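Probable signal peptide protein (Ralstonia solanacearum, PDB 2QGU) binds a phospholipid and, as a member of the MlaC family, probably carries such lipids across the periplasm between the outer and inner membranes. Local coordinates at residues Ala31-Lys36 with Tyr123-Arg127; Ser103-Thr108 with Arg201-Ala206; Gln119-Lys124 with Val137-Asn143; Ala149-Arg153 with Ile166-Trp172. The protein carries 13 engineered substitutions. One frame throughout, in Å; residues are numbered along the deposited sequence. Where two conformers were deposited one is given.

Contact 1. Residues Ala31-Lys36 with Tyr123-Arg127. Engineered in segment 31-36: A33 (natural residue Thr).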
# COMPACT_ATOMS: atom_id res chain seq x y z
N ALA A 31 14.92 -4.41 8.19
CA ALA A 31 13.67 -3.75 7.80
C ALA A 31 13.90 -2.50 6.96
O ALA A 31 13.28 -2.34 5.90
CB ALA A 31 12.83 -3.41 9.02
N GLN A 32 14.81 -1.64 7.41
CA GLN A 32 15.06 -0.38 6.71
C GLN A 32 15.71 -0.61 5.35
O GLN A 32 15.37 0.07 4.38
CB GLN A 32 15.88 0.58 7.59
CG GLN A 32 15.97 2.01 7.04
CD GLN A 32 15.76 3.09 8.11
OE1 GLN A 32 14.83 3.02 8.92
NE2 GLN A 32 16.63 4.10 8.11
N ALA A 33 16.61 -1.59 5.27
CA ALA A 33 17.27 -1.93 4.00
C ALA A 33 16.26 -2.44 2.98
O ALA A 33 16.32 -2.07 1.80
CB ALA A 33 18.37 -2.96 4.22
N THR A 34 15.33 -3.26 3.44
CA THR A 34 14.27 -3.81 2.60
C THR A 34 13.39 -2.70 2.02
O THR A 34 13.12 -2.67 0.81
CB THR A 34 13.41 -4.82 3.37
OG1 THR A 34 14.24 -5.90 3.81
CG2 THR A 34 12.29 -5.38 2.50
N VAL A 35 12.96 -1.78 2.87
CA VAL A 35 12.15 -0.66 2.43
C VAL A 35 12.93 0.20 1.43
O VAL A 35 12.43 0.52 0.35
CB VAL A 35 11.65 0.20 3.61
CG1 VAL A 35 10.98 1.47 3.12
CG2 VAL A 35 10.69 -0.60 4.48
N LYS A 36 14.16 0.57 1.79
CA LYS A 36 14.97 1.44 0.93
C LYS A 36 15.17 0.84 -0.46
O LYS A 36 15.01 1.53 -1.47
CB LYS A 36 16.33 1.75 1.57
CG LYS A 36 17.17 2.73 0.76
CD LYS A 36 18.55 2.95 1.34
CE LYS A 36 19.47 3.64 0.33
NZ LYS A 36 19.63 2.86 -0.94
N TYR A 123 16.11 8.63 4.60
CA TYR A 123 15.59 7.85 5.71
C TYR A 123 15.97 8.45 7.05
O TYR A 123 17.10 8.91 7.25
CB TYR A 123 15.98 6.36 5.59
CG TYR A 123 15.24 5.75 4.43
CD1 TYR A 123 14.00 5.14 4.62
CD2 TYR A 123 15.72 5.89 3.13
CE1 TYR A 123 13.28 4.64 3.55
CE2 TYR A 123 15.00 5.40 2.05
CZ TYR A 123 13.78 4.78 2.26
OH TYR A 123 13.07 4.30 1.18
N LYS A 124 14.99 8.49 7.95
CA LYS A 124 15.23 8.91 9.32
C LYS A 124 15.86 7.74 10.08
O LYS A 124 15.85 6.60 9.60
CB LYS A 124 13.91 9.36 9.95
CG LYS A 124 13.33 10.63 9.31
CD LYS A 124 11.97 10.97 9.88
CE LYS A 124 11.43 12.23 9.23
NZ LYS A 124 10.09 12.58 9.78
N PRO A 125 16.43 8.00 11.27
CA PRO A 125 17.05 6.90 12.01
C PRO A 125 16.07 5.76 12.25
O PRO A 125 14.89 5.98 12.53
CB PRO A 125 17.42 7.55 13.35
CG PRO A 125 17.61 9.00 13.02
CD PRO A 125 16.57 9.29 11.98
N PHE A 126 16.57 4.53 12.12
CA PHE A 126 15.81 3.36 12.50
C PHE A 126 15.92 3.20 14.01
O PHE A 126 17.03 3.09 14.55
CB PHE A 126 16.30 2.11 11.79
CG PHE A 126 15.50 0.89 12.10
CD1 PHE A 126 14.20 0.75 11.61
CD2 PHE A 126 16.02 -0.11 12.92
CE1 PHE A 126 13.44 -0.37 11.91
CE2 PHE A 126 15.26 -1.24 13.21
CZ PHE A 126 13.98 -1.37 12.71
N ARG A 127 14.78 3.20 14.68
CA ARG A 127 14.75 3.33 16.14
C ARG A 127 14.40 2.06 16.91
O ARG A 127 14.58 2.02 18.12
CB ARG A 127 13.81 4.46 16.56
CG ARG A 127 14.16 5.79 15.96
CD ARG A 127 13.49 6.94 16.69
NE ARG A 127 13.78 8.21 16.03
CZ ARG A 127 14.88 8.93 16.22
NH1 ARG A 127 15.81 8.53 17.07
NH2 ARG A 127 15.04 10.07 15.55
O HOH W 1 13.26 4.64 10.38
O HOH W 2 14.49 4.32 -1.04

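Contact 2. Residues Ser103-Thr108 with Arg201-Ala206. Engineered in segment 103-108: S103 (natural residue Thr), I106 (natural residue Val).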
# COMPACT_ATOMS: atom_id res chain seq x y z
N SER A 103 -6.67 -2.98 -6.00
CA SER A 103 -7.01 -2.19 -7.17
C SER A 103 -7.38 -0.75 -6.80
O SER A 103 -6.95 0.19 -7.47
CB SER A 103 -8.14 -2.86 -7.95
OG SER A 103 -8.65 -2.01 -8.96
N LEU A 104 -8.16 -0.60 -5.74
CA LEU A 104 -8.59 0.71 -5.24
C LEU A 104 -7.40 1.60 -4.91
O LEU A 104 -7.36 2.77 -5.30
CB LEU A 104 -9.51 0.53 -4.02
CG LEU A 104 -9.96 1.71 -3.16
CD1 LEU A 104 -10.86 2.65 -3.93
CD2 LEU A 104 -10.68 1.22 -1.92
N LEU A 105 -6.43 1.05 -4.19
CA LEU A 105 -5.21 1.78 -3.82
C LEU A 105 -4.33 2.11 -5.02
O LEU A 105 -3.84 3.24 -5.13
CB LEU A 105 -4.41 1.03 -2.76
CG LEU A 105 -5.09 0.88 -1.40
CD1 LEU A 105 -4.14 0.13 -0.47
CD2 LEU A 105 -5.48 2.23 -0.80
N ILE A 106 -4.13 1.15 -5.92
CA ILE A 106 -3.29 1.40 -7.09
C ILE A 106 -3.92 2.52 -7.93
O ILE A 106 -3.23 3.46 -8.33
CB ILE A 106 -3.06 0.12 -7.95
CG1 ILE A 106 -2.32 -0.95 -7.14
CG2 ILE A 106 -2.28 0.46 -9.22
CD1 ILE A 106 -2.18 -2.29 -7.86
N ARG A 107 -5.22 2.44 -8.18
CA ARG A 107 -5.92 3.47 -8.96
C ARG A 107 -5.89 4.84 -8.28
O ARG A 107 -5.80 5.86 -8.96
CB ARG A 107 -7.36 3.04 -9.24
CG ARG A 107 -7.46 1.83 -10.15
CD ARG A 107 -8.90 1.31 -10.25
NE ARG A 107 -8.93 0.11 -11.10
CZ ARG A 107 -9.03 0.12 -12.42
NH1 ARG A 107 -9.10 1.27 -13.08
NH2 ARG A 107 -9.04 -1.02 -13.10
N THR A 108 -5.95 4.85 -6.95
CA THR A 108 -5.88 6.09 -6.17
C THR A 108 -4.52 6.78 -6.33
O THR A 108 -4.44 8.00 -6.46
CB THR A 108 -6.20 5.82 -4.68
OG1 THR A 108 -7.54 5.32 -4.57
CG2 THR A 108 -6.07 7.09 -3.84
N ARG A 201 -16.42 1.69 -5.82
CA ARG A 201 -15.26 2.57 -5.76
C ARG A 201 -14.34 2.38 -6.96
O ARG A 201 -13.85 3.35 -7.54
CB ARG A 201 -14.48 2.37 -4.46
CG ARG A 201 -15.20 2.87 -3.22
CD ARG A 201 -15.34 4.40 -3.20
NE ARG A 201 -16.29 4.83 -2.18
CZ ARG A 201 -16.69 6.09 -1.99
NH1 ARG A 201 -17.56 6.36 -1.02
NH2 ARG A 201 -16.22 7.08 -2.74
N ASN A 202 -14.12 1.12 -7.33
CA ASN A 202 -13.29 0.82 -8.49
C ASN A 202 -13.92 1.28 -9.79
O ASN A 202 -13.22 1.75 -10.67
CB ASN A 202 -12.93 -0.67 -8.52
CG ASN A 202 -11.77 -0.98 -7.59
OD1 ASN A 202 -10.67 -0.45 -7.74
ND2 ASN A 202 -12.02 -1.84 -6.60
N ALA A 203 -15.24 1.18 -9.88
CA ALA A 203 -15.95 1.72 -11.04
C ALA A 203 -15.81 3.24 -11.14
O ALA A 203 -15.58 3.78 -12.22
CB ALA A 203 -17.41 1.31 -11.02
N GLN A 204 -15.94 3.92 -10.00
CA GLN A 204 -15.80 5.38 -9.95
C GLN A 204 -14.39 5.85 -10.32
O GLN A 204 -14.22 6.83 -11.04
CB GLN A 204 -16.19 5.91 -8.56
CG GLN A 204 -16.13 7.43 -8.40
CD GLN A 204 -17.14 8.17 -9.27
OE1 GLN A 204 -18.35 7.95 -9.16
NE2 GLN A 204 -16.64 9.06 -10.12
N LEU A 205 -13.37 5.14 -9.82
CA LEU A 205 -11.98 5.46 -10.14
C LEU A 205 -11.64 5.18 -11.60
O LEU A 205 -10.81 5.88 -12.20
CB LEU A 205 -11.02 4.69 -9.23
CG LEU A 205 -10.91 5.14 -7.77
CD1 LEU A 205 -10.35 4.03 -6.92
CD2 LEU A 205 -10.03 6.39 -7.65
N ALA A 206 -12.26 4.16 -12.18
CA ALA A 206 -12.04 3.82 -13.58
C ALA A 206 -12.54 4.93 -14.51
O ALA A 206 -11.95 5.17 -15.56
CB ALA A 206 -12.69 2.49 -13.92
O HOH W 3 -8.51 4.05 -12.44

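Contact 3. Residues Gln119-Lys124 with Val137-Asn143. Engineered in segment 119-124: A122 (natural residue Ser). With PEF (di-palmitoyl-3-sn-phosphatidylethanolamine), chain B.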
# COMPACT_ATOMS: atom_id res chain seq x y z
N GLN A 119 12.24 12.83 -7.81
CA GLN A 119 12.12 12.56 -6.37
C GLN A 119 13.25 11.70 -5.85
O GLN A 119 13.63 10.71 -6.47
CB GLN A 119 10.80 11.88 -6.04
CG GLN A 119 9.61 12.82 -6.01
CD GLN A 119 8.99 13.03 -7.37
OE1 GLN A 119 9.52 12.59 -8.39
NE2 GLN A 119 7.84 13.70 -7.39
N THR A 120 13.78 12.10 -4.70
CA THR A 120 14.74 11.32 -3.95
C THR A 120 14.18 11.12 -2.54
O THR A 120 13.27 11.84 -2.13
CB THR A 120 16.11 12.03 -3.86
OG1 THR A 120 15.94 13.32 -3.26
CG2 THR A 120 16.75 12.17 -5.25
N VAL A 121 14.73 10.16 -1.81
CA VAL A 121 14.22 9.84 -0.48
C VAL A 121 15.34 9.72 0.55
O VAL A 121 16.39 9.11 0.28
CB VAL A 121 13.32 8.56 -0.50
CG1 VAL A 121 14.06 7.39 -1.14
CG2 VAL A 121 12.81 8.20 0.89
N ALA A 122 15.12 10.33 1.71
CA ALA A 122 16.05 10.27 2.82
C ALA A 122 15.36 9.50 3.94
O ALA A 122 14.16 9.69 4.18
CB ALA A 122 16.42 11.66 3.28
N TYR A 123 16.11 8.63 4.60
CA TYR A 123 15.59 7.85 5.71
C TYR A 123 15.97 8.45 7.05
O TYR A 123 17.10 8.91 7.25
CB TYR A 123 15.98 6.36 5.59
CG TYR A 123 15.24 5.75 4.43
CD1 TYR A 123 14.00 5.14 4.62
CD2 TYR A 123 15.72 5.89 3.13
CE1 TYR A 123 13.28 4.64 3.55
CE2 TYR A 123 15.00 5.40 2.05
CZ TYR A 123 13.78 4.78 2.26
OH TYR A 123 13.07 4.30 1.18
N LYS A 124 14.99 8.49 7.95
CA LYS A 124 15.23 8.91 9.32
C LYS A 124 15.86 7.74 10.08
O LYS A 124 15.85 6.60 9.60
CB LYS A 124 13.91 9.36 9.95
CG LYS A 124 13.33 10.63 9.31
CD LYS A 124 11.97 10.97 9.88
CE LYS A 124 11.43 12.23 9.23
NZ LYS A 124 10.09 12.58 9.78
N VAL A 137 9.62 2.08 9.73
CA VAL A 137 10.69 2.76 8.99
C VAL A 137 10.14 4.11 8.54
O VAL A 137 9.08 4.18 7.92
CB VAL A 137 11.13 1.92 7.77
CG1 VAL A 137 12.09 2.69 6.87
CG2 VAL A 137 11.75 0.59 8.22
N ARG A 138 10.86 5.18 8.87
CA ARG A 138 10.40 6.53 8.57
C ARG A 138 11.27 7.19 7.51
O ARG A 138 12.49 7.03 7.50
CB ARG A 138 10.37 7.38 9.84
CG ARG A 138 9.53 6.78 10.98
CD ARG A 138 9.29 7.79 12.09
NE ARG A 138 8.44 8.88 11.61
CZ ARG A 138 8.48 10.13 12.04
NH1 ARG A 138 9.35 10.51 12.97
NH2 ARG A 138 7.66 11.03 11.52
N SER A 139 10.63 7.93 6.61
CA SER A 139 11.35 8.54 5.49
C SER A 139 10.71 9.85 5.05
O SER A 139 9.57 10.16 5.41
CB SER A 139 11.42 7.57 4.30
OG SER A 139 10.22 7.59 3.54
N THR A 140 11.48 10.62 4.28
CA THR A 140 11.02 11.87 3.69
C THR A 140 11.38 11.88 2.21
O THR A 140 12.56 11.76 1.85
CB THR A 140 11.69 13.10 4.36
OG1 THR A 140 11.57 13.02 5.79
CG2 THR A 140 11.05 14.38 3.87
N VAL A 141 10.37 12.00 1.37
CA VAL A 141 10.56 12.14 -0.07
C VAL A 141 10.73 13.63 -0.38
O VAL A 141 9.94 14.45 0.11
CB VAL A 141 9.35 11.59 -0.86
CG1 VAL A 141 9.54 11.77 -2.36
CG2 VAL A 141 9.14 10.11 -0.53
N ASN A 142 11.74 13.98 -1.16
CA ASN A 142 11.83 15.33 -1.69
C ASN A 142 10.96 15.44 -2.94
O ASN A 142 11.31 14.92 -4.00
CB ASN A 142 13.27 15.73 -2.03
CG ASN A 142 13.35 17.10 -2.67
OD1 ASN A 142 12.49 17.95 -2.43
ND2 ASN A 142 14.36 17.31 -3.50
N ASN A 143 9.80 16.08 -2.79
CA ASN A 143 8.86 16.26 -3.88
C ASN A 143 8.94 17.66 -4.44
O ASN A 143 8.18 18.55 -4.05
CB ASN A 143 7.43 15.97 -3.39
CG ASN A 143 6.39 16.12 -4.50
OD1 ASN A 143 6.62 15.71 -5.63
ND2 ASN A 143 5.25 16.71 -4.16
C2 PEF B . 2.38 13.34 -4.28
C1 PEF B . 1.96 14.81 -4.41
N PEF B . -1.51 18.38 -7.65
C3 PEF B . 3.83 13.20 -4.70
C4 PEF B . -0.85 16.66 -6.03
C5 PEF B . -1.84 17.78 -6.35
C10 PEF B . 1.13 12.11 -2.75
C11 PEF B . 1.01 11.34 -1.44
C12 PEF B . 2.08 10.25 -1.37
C13 PEF B . 1.74 9.14 -2.36
C14 PEF B . 2.60 7.91 -2.14
C15 PEF B . 2.17 6.81 -3.10
C16 PEF B . 2.79 5.47 -2.70
C17 PEF B . 2.15 4.32 -3.46
C18 PEF B . 0.91 3.80 -2.72
C19 PEF B . 0.87 2.28 -2.74
C20 PEF B . 0.18 1.77 -4.02
C21 PEF B . 0.20 0.25 -4.08
C22 PEF B . -0.86 -0.35 -3.15
C23 PEF B . -1.01 -1.85 -3.38
C24 PEF B . -0.18 -2.65 -2.39
C25 PEF B . 0.12 -4.05 -2.93
C30 PEF B . 5.59 11.68 -4.71
C31 PEF B . 6.28 10.46 -4.65
C32 PEF B . 5.52 9.30 -4.70
C33 PEF B . 6.42 8.07 -4.92
C34 PEF B . 6.64 7.26 -3.63
C35 PEF B . 6.86 5.76 -3.91
C36 PEF B . 6.68 4.99 -2.75
C37 PEF B . 6.69 3.62 -3.00
C38 PEF B . 6.51 2.90 -1.81
C39 PEF B . 6.36 1.39 -2.03
C40 PEF B . 5.89 0.66 -0.76
C41 PEF B . 4.35 0.64 -0.65
C42 PEF B . 3.86 -0.49 0.27
C43 PEF B . 2.42 -0.24 0.74
C44 PEF B . 1.89 -1.42 1.56
C45 PEF B . 0.46 -1.17 2.04
O4 PEF B . 0.26 11.98 -3.62
O5 PEF B . 6.28 12.70 -4.67
O2 PEF B . 2.22 12.91 -2.92
O3 PEF B . 4.23 11.81 -4.81
O1P PEF B . 2.92 17.42 -5.77
O2P PEF B . 1.54 16.61 -7.77
O3P PEF B . 1.81 15.13 -5.80
O4P PEF B . 0.41 17.23 -5.65
P PEF B . 1.77 16.65 -6.31
O HOH W 4 14.96 14.95 -5.24
O HOH W 5 10.30 5.92 1.29
O HOH W 6 8.62 10.65 8.16
O HOH W 7 9.18 13.44 6.88

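Contact 4. Residues Ala149-Arg153 with Ile166-Trp172. With PEF (di-palmitoyl-3-sn-phosphatidylethanolamine), chain B.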
# COMPACT_ATOMS: atom_id res chain seq x y z
N ALA A 149 6.37 13.10 3.97
CA ALA A 149 6.65 12.01 4.90
C ALA A 149 6.00 10.71 4.43
O ALA A 149 4.80 10.66 4.15
CB ALA A 149 6.13 12.37 6.28
N LEU A 150 6.81 9.66 4.35
CA LEU A 150 6.28 8.32 4.12
C LEU A 150 6.87 7.40 5.16
O LEU A 150 8.08 7.22 5.21
CB LEU A 150 6.59 7.80 2.71
CG LEU A 150 5.93 8.49 1.51
CD1 LEU A 150 6.39 7.82 0.21
CD2 LEU A 150 4.41 8.51 1.61
N ASP A 151 6.01 6.82 6.00
CA ASP A 151 6.46 5.82 6.98
C ASP A 151 5.86 4.47 6.62
O ASP A 151 4.83 4.40 5.96
CB ASP A 151 6.07 6.20 8.40
CG ASP A 151 6.68 7.52 8.87
OD1 ASP A 151 7.55 8.08 8.18
OD2 ASP A 151 6.26 7.96 9.95
N TYR A 152 6.51 3.41 7.09
CA TYR A 152 6.11 2.05 6.74
C TYR A 152 6.09 1.17 7.96
O TYR A 152 6.99 1.26 8.80
CB TYR A 152 7.11 1.45 5.75
CG TYR A 152 7.33 2.30 4.53
CD1 TYR A 152 6.57 2.11 3.38
CD2 TYR A 152 8.28 3.32 4.53
CE1 TYR A 152 6.75 2.89 2.26
CE2 TYR A 152 8.48 4.13 3.40
CZ TYR A 152 7.70 3.90 2.27
OH TYR A 152 7.85 4.67 1.13
N ARG A 153 5.07 0.32 8.07
CA ARG A 153 5.10 -0.76 9.05
C ARG A 153 5.67 -1.99 8.36
O ARG A 153 5.26 -2.33 7.24
CB ARG A 153 3.72 -1.04 9.64
CG ARG A 153 3.21 0.06 10.55
CD ARG A 153 2.20 -0.46 11.56
NE ARG A 153 1.75 0.61 12.45
CZ ARG A 153 2.37 0.98 13.57
NH1 ARG A 153 3.47 0.36 13.98
NH2 ARG A 153 1.87 1.97 14.29
N ILE A 166 1.42 1.71 5.17
CA ILE A 166 2.12 2.93 4.77
C ILE A 166 1.38 4.12 5.37
O ILE A 166 0.15 4.11 5.48
CB ILE A 166 2.25 3.06 3.22
CG1 ILE A 166 3.19 4.21 2.83
CG2 ILE A 166 0.88 3.17 2.55
CD1 ILE A 166 3.57 4.23 1.35
N ASN A 167 2.16 5.12 5.79
CA ASN A 167 1.62 6.32 6.40
C ASN A 167 1.82 7.48 5.45
O ASN A 167 2.96 7.81 5.11
CB ASN A 167 2.31 6.57 7.75
CG ASN A 167 1.72 7.73 8.51
OD1 ASN A 167 1.81 8.88 8.08
ND2 ASN A 167 1.11 7.43 9.65
N ILE A 168 0.71 8.07 5.01
CA ILE A 168 0.70 9.15 4.02
C ILE A 168 -0.08 10.31 4.62
O ILE A 168 -1.18 10.10 5.15
CB ILE A 168 0.01 8.70 2.71
CG1 ILE A 168 0.76 7.52 2.08
CG2 ILE A 168 -0.12 9.86 1.72
CD1 ILE A 168 0.01 6.86 0.91
N SER A 169 0.48 11.51 4.55
CA SER A 169 -0.13 12.70 5.14
C SER A 169 -0.48 12.48 6.62
O SER A 169 -1.52 12.93 7.11
CB SER A 169 -1.36 13.14 4.33
OG SER A 169 -1.02 13.43 2.99
N GLY A 170 0.39 11.76 7.32
CA GLY A 170 0.24 11.51 8.75
C GLY A 170 -0.70 10.38 9.14
O GLY A 170 -0.81 10.05 10.32
N LEU A 171 -1.34 9.75 8.15
CA LEU A 171 -2.35 8.72 8.42
C LEU A 171 -1.92 7.34 7.93
O LEU A 171 -1.45 7.21 6.81
CB LEU A 171 -3.68 9.09 7.74
CG LEU A 171 -4.31 10.44 8.08
CD1 LEU A 171 -5.52 10.67 7.18
CD2 LEU A 171 -4.70 10.50 9.55
N TRP A 172 -2.13 6.32 8.76
CA TRP A 172 -1.86 4.94 8.36
C TRP A 172 -3.00 4.43 7.52
O TRP A 172 -4.15 4.44 7.96
CB TRP A 172 -1.68 4.04 9.58
CG TRP A 172 -0.38 4.27 10.27
CD1 TRP A 172 -0.19 4.91 11.47
CD2 TRP A 172 0.91 3.89 9.80
NE1 TRP A 172 1.15 4.94 11.77
CE2 TRP A 172 1.85 4.32 10.77
CE3 TRP A 172 1.38 3.23 8.66
CZ2 TRP A 172 3.23 4.11 10.63
CZ3 TRP A 172 2.75 3.02 8.52
CH2 TRP A 172 3.66 3.46 9.50
C2 PEF B . 2.38 13.34 -4.28
C1 PEF B . 1.96 14.81 -4.41
N PEF B . -1.51 18.38 -7.65
C3 PEF B . 3.83 13.20 -4.70
C4 PEF B . -0.85 16.66 -6.03
C5 PEF B . -1.84 17.78 -6.35
C10 PEF B . 1.13 12.11 -2.75
C11 PEF B . 1.01 11.34 -1.44
C12 PEF B . 2.08 10.25 -1.37
C13 PEF B . 1.74 9.14 -2.36
C14 PEF B . 2.60 7.91 -2.14
C15 PEF B . 2.17 6.81 -3.10
C16 PEF B . 2.79 5.47 -2.70
C17 PEF B . 2.15 4.32 -3.46
C18 PEF B . 0.91 3.80 -2.72
C19 PEF B . 0.87 2.28 -2.74
C20 PEF B . 0.18 1.77 -4.02
C21 PEF B . 0.20 0.25 -4.08
C22 PEF B . -0.86 -0.35 -3.15
C23 PEF B . -1.01 -1.85 -3.38
C24 PEF B . -0.18 -2.65 -2.39
C25 PEF B . 0.12 -4.05 -2.93
C30 PEF B . 5.59 11.68 -4.71
C31 PEF B . 6.28 10.46 -4.65
C32 PEF B . 5.52 9.30 -4.70
C33 PEF B . 6.42 8.07 -4.92
C34 PEF B . 6.64 7.26 -3.63
C35 PEF B . 6.86 5.76 -3.91
C36 PEF B . 6.68 4.99 -2.75
C37 PEF B . 6.69 3.62 -3.00
C38 PEF B . 6.51 2.90 -1.81
C39 PEF B . 6.36 1.39 -2.03
C40 PEF B . 5.89 0.66 -0.76
C41 PEF B . 4.35 0.64 -0.65
C42 PEF B . 3.86 -0.49 0.27
C43 PEF B . 2.42 -0.24 0.74
C44 PEF B . 1.89 -1.42 1.56
C45 PEF B . 0.46 -1.17 2.04
O4 PEF B . 0.26 11.98 -3.62
O5 PEF B . 6.28 12.70 -4.67
O2 PEF B . 2.22 12.91 -2.92
O3 PEF B . 4.23 11.81 -4.81
O1P PEF B . 2.92 17.42 -5.77
O2P PEF B . 1.54 16.61 -7.77
O3P PEF B . 1.81 15.13 -5.80
O4P PEF B . 0.41 17.23 -5.65
P PEF B . 1.77 16.65 -6.31
O HOH W 8 2.92 12.50 3.44
O HOH W 9 3.10 10.60 6.52

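Contact 1. Residues Ala31-Lys36 with Tyr123-Arg127
Q32 reaches from the first turn of helix 31-47 into the bend after strand 120-123, and its amide makes the polar part of the contact. NE2 donates to the backbone O of K124 at 3.0 Å, with an N-H...O angle of 157° and the acceptor slightly out of the amide plane; it also lies 3.4 Å from CB of Y123. On the other branch a water can bridge OE1 and P125 O, though it has more acceptors in reach than protons. OE1 also meets the edge of the F126 ring, amide and ring being nearly perpendicular (86°). CG of Q32 lies opposite its backbone N (chi1 -170°), and a turn at chi2 brings the amide between the rings of Y123 and F126. A second water links the helix to the ring of Y123: lying in the ring plane, it accepts from OH at 2.6 Å and donates to K36 O.

Apolar contacts come from V35, K36 and A31. CG1 of V35 rests 3.9 Å from CE1 of Y123, while CG of K36 passes 3.7 Å from CE2, obliquely and on the same side of the ring plane; the ammonium of K36 leads away to a salt bridge with D40. A31 CB touches F126 CE1 at 4.2 Å.

Helix 31-47 thus lies against the sheet: A31 and Q32 also pack on strand 134-143, and V35 on strands 146-157 and 160-168.

Contact 2. Residues Ser103-Thr108 with Arg201-Ala206
OG of S103, an engineered residue (Thr in the natural sequence), has two protein partners. It donates to N202 OD1 at 2.8 Å, approaching from above the carbonyl plane, 61° out of it, and it accepts from R107 NE at 3.0 Å. The second bond lies in the guanidinium plane and joins neighbouring turns of one helix, which limits rotation of the arginine head. In the same plane NH1 of R107 donates to a water that returns a weak bond to L205 O, so the guanidinium spans to the other helix through solvent. N202 crosses R107 at about a right angle, its OD1 3.5 Å from CD; its ND2 turns to G100 O in the preceding turn of helix 91-114.

Beside this polar patch lies an apolar one. CD1 of L205 meets CD1 of L104; the 3.3 Å approach is doubtful because L104 has two conformers. The same L205 methyl reaches CB of R107 and OG1 of T108, both at 3.9 Å. R201 adds only its CB, 3.7 Å from L104 CD1 in the same conformer, and its charged end leads away. T108 OG1 folds back on its own helix to donate to L104 O.

Segments 103-108 and 201-206 run nearly parallel, 22° apart, with axes 9.6 Å from each other at closest approach. This is side-by-side helix packing at the protein surface, by which C-terminal helix 191-206 lies along helix 91-114 of the MlaC fold.

Contact 3. Residues Gln119-Lys124 with Val137-Asn143
The R138 guanidinium carries the chain of K124 over one face, with CD 4.1 Å above the plane and NZ near it, 3.4 Å from NH2. The two like charges would repel; two waters on NZ, one shared with S139 O and one with T140 OG1, and the salt bridge from R138 NE to D151 probably ease this. The ring of Y123 takes CB of S139 at 3.6 Å from CE1 and CG1 of V137 beside CD1, both obliquely. A water donates to Y123 OH and S139 OG together, while OG itself bonds to L150 O. At the far end the amides of Q119 and N143 lie side by side, nearly coplanar (11°), and NE2 of Q119 donates to OD1 of N143 at 2.9 Å.

Between these groups runs an antiparallel pairing of strands 120-123 and 134-143, a beta hairpin at the edge of the five-stranded sheet. A122, engineered from Ser, and T140 form a hydrogen-bonded pair with bonds both ways, A122 N to T140 O being almost straight (173°). V121 with V141, and Y123 with S139, are the non-hydrogen-bonded pairs.

At the hairpin's ligand end the polar part of the lipid is held. Extended by a chi1 of -179°, N143 points ND2 at phosphate oxygen O1P of the phosphatidylethanolamine, 2.9 Å away; ND2 also bonds to E146. Q119 NE2 adds a weak bond to the acyl ester carbonyl oxygen O5 at 3.3 Å.

Contact 4. Residues Ala149-Arg153 with Ile166-Trp172
Strands 149-153 and 166-168 run antiparallel, 159° apart with axes 4.5 Å from each other, and D151 with N167 is their hydrogen-bonded pair: N167 N gives a firm bond of 2.8 Å to D151 O, and D151 N a weak one to N167 O.

On the face with D151 and N167, the indole of W172 is sandwiched. R153 lies over one side, with CG 3.8 Å from the centroid of the six-membered ring in a CH-pi contact and its guanidinium, tilted 30° to the indole, making an off-centre cation-pi contact with the five-membered ring; this holds for the conformer given, and as R153 has a second, the stack is not certain. ND2 of N167 sits over the opposite face, toward the rim, and gives a weak bond to G170 O. CB of D151 touches CH2 of the indole at 3.8 Å, while its carboxylate serves R138 in a salt bridge.

These strands form a hairpin in the middle of the antiparallel sheet, and a type I' turn from I168 to L171 leads to W172, the N-cap of helix 173-188. One water bridges A149 O and S169 N; a second, which accepts from G170 N, may also donate to A149 O.

L150, Y152, I166 and I168 occupy the other face, toward the lipid. A chi1 of -170° on I166 lays CD1 3.6 Å from CE1 of Y152; CD2 of L150 meets CG1 of I168. The acyl chains lie against this surface: I168 CG2 is 3.7 Å from C11, Y152 OH the same distance from C38, and L150 CD1 reaches C34.

From the N terminus, helix 31-47 opens contact 1, which closes at 123-127, at the end of strand 120-123, after four more helices. Contact 2 begins inside that loop, on helix 91-114, and ends near the C terminus, so the two cross; their centres lie about 29 Å apart, on opposite sides of the chain's centre. Contacts 3 and 4 nest within the loop of contact 2 as successive hairpins of one sheet. Contact 3 shares Y123 and K124 with contact 1, and V137 packs on Q32. S139 OG to L150 O and V137 O to Y152 N probably join contacts 3 and 4, both touching the lipid. V35 meets Y152, bringing contact 1 against contact 4.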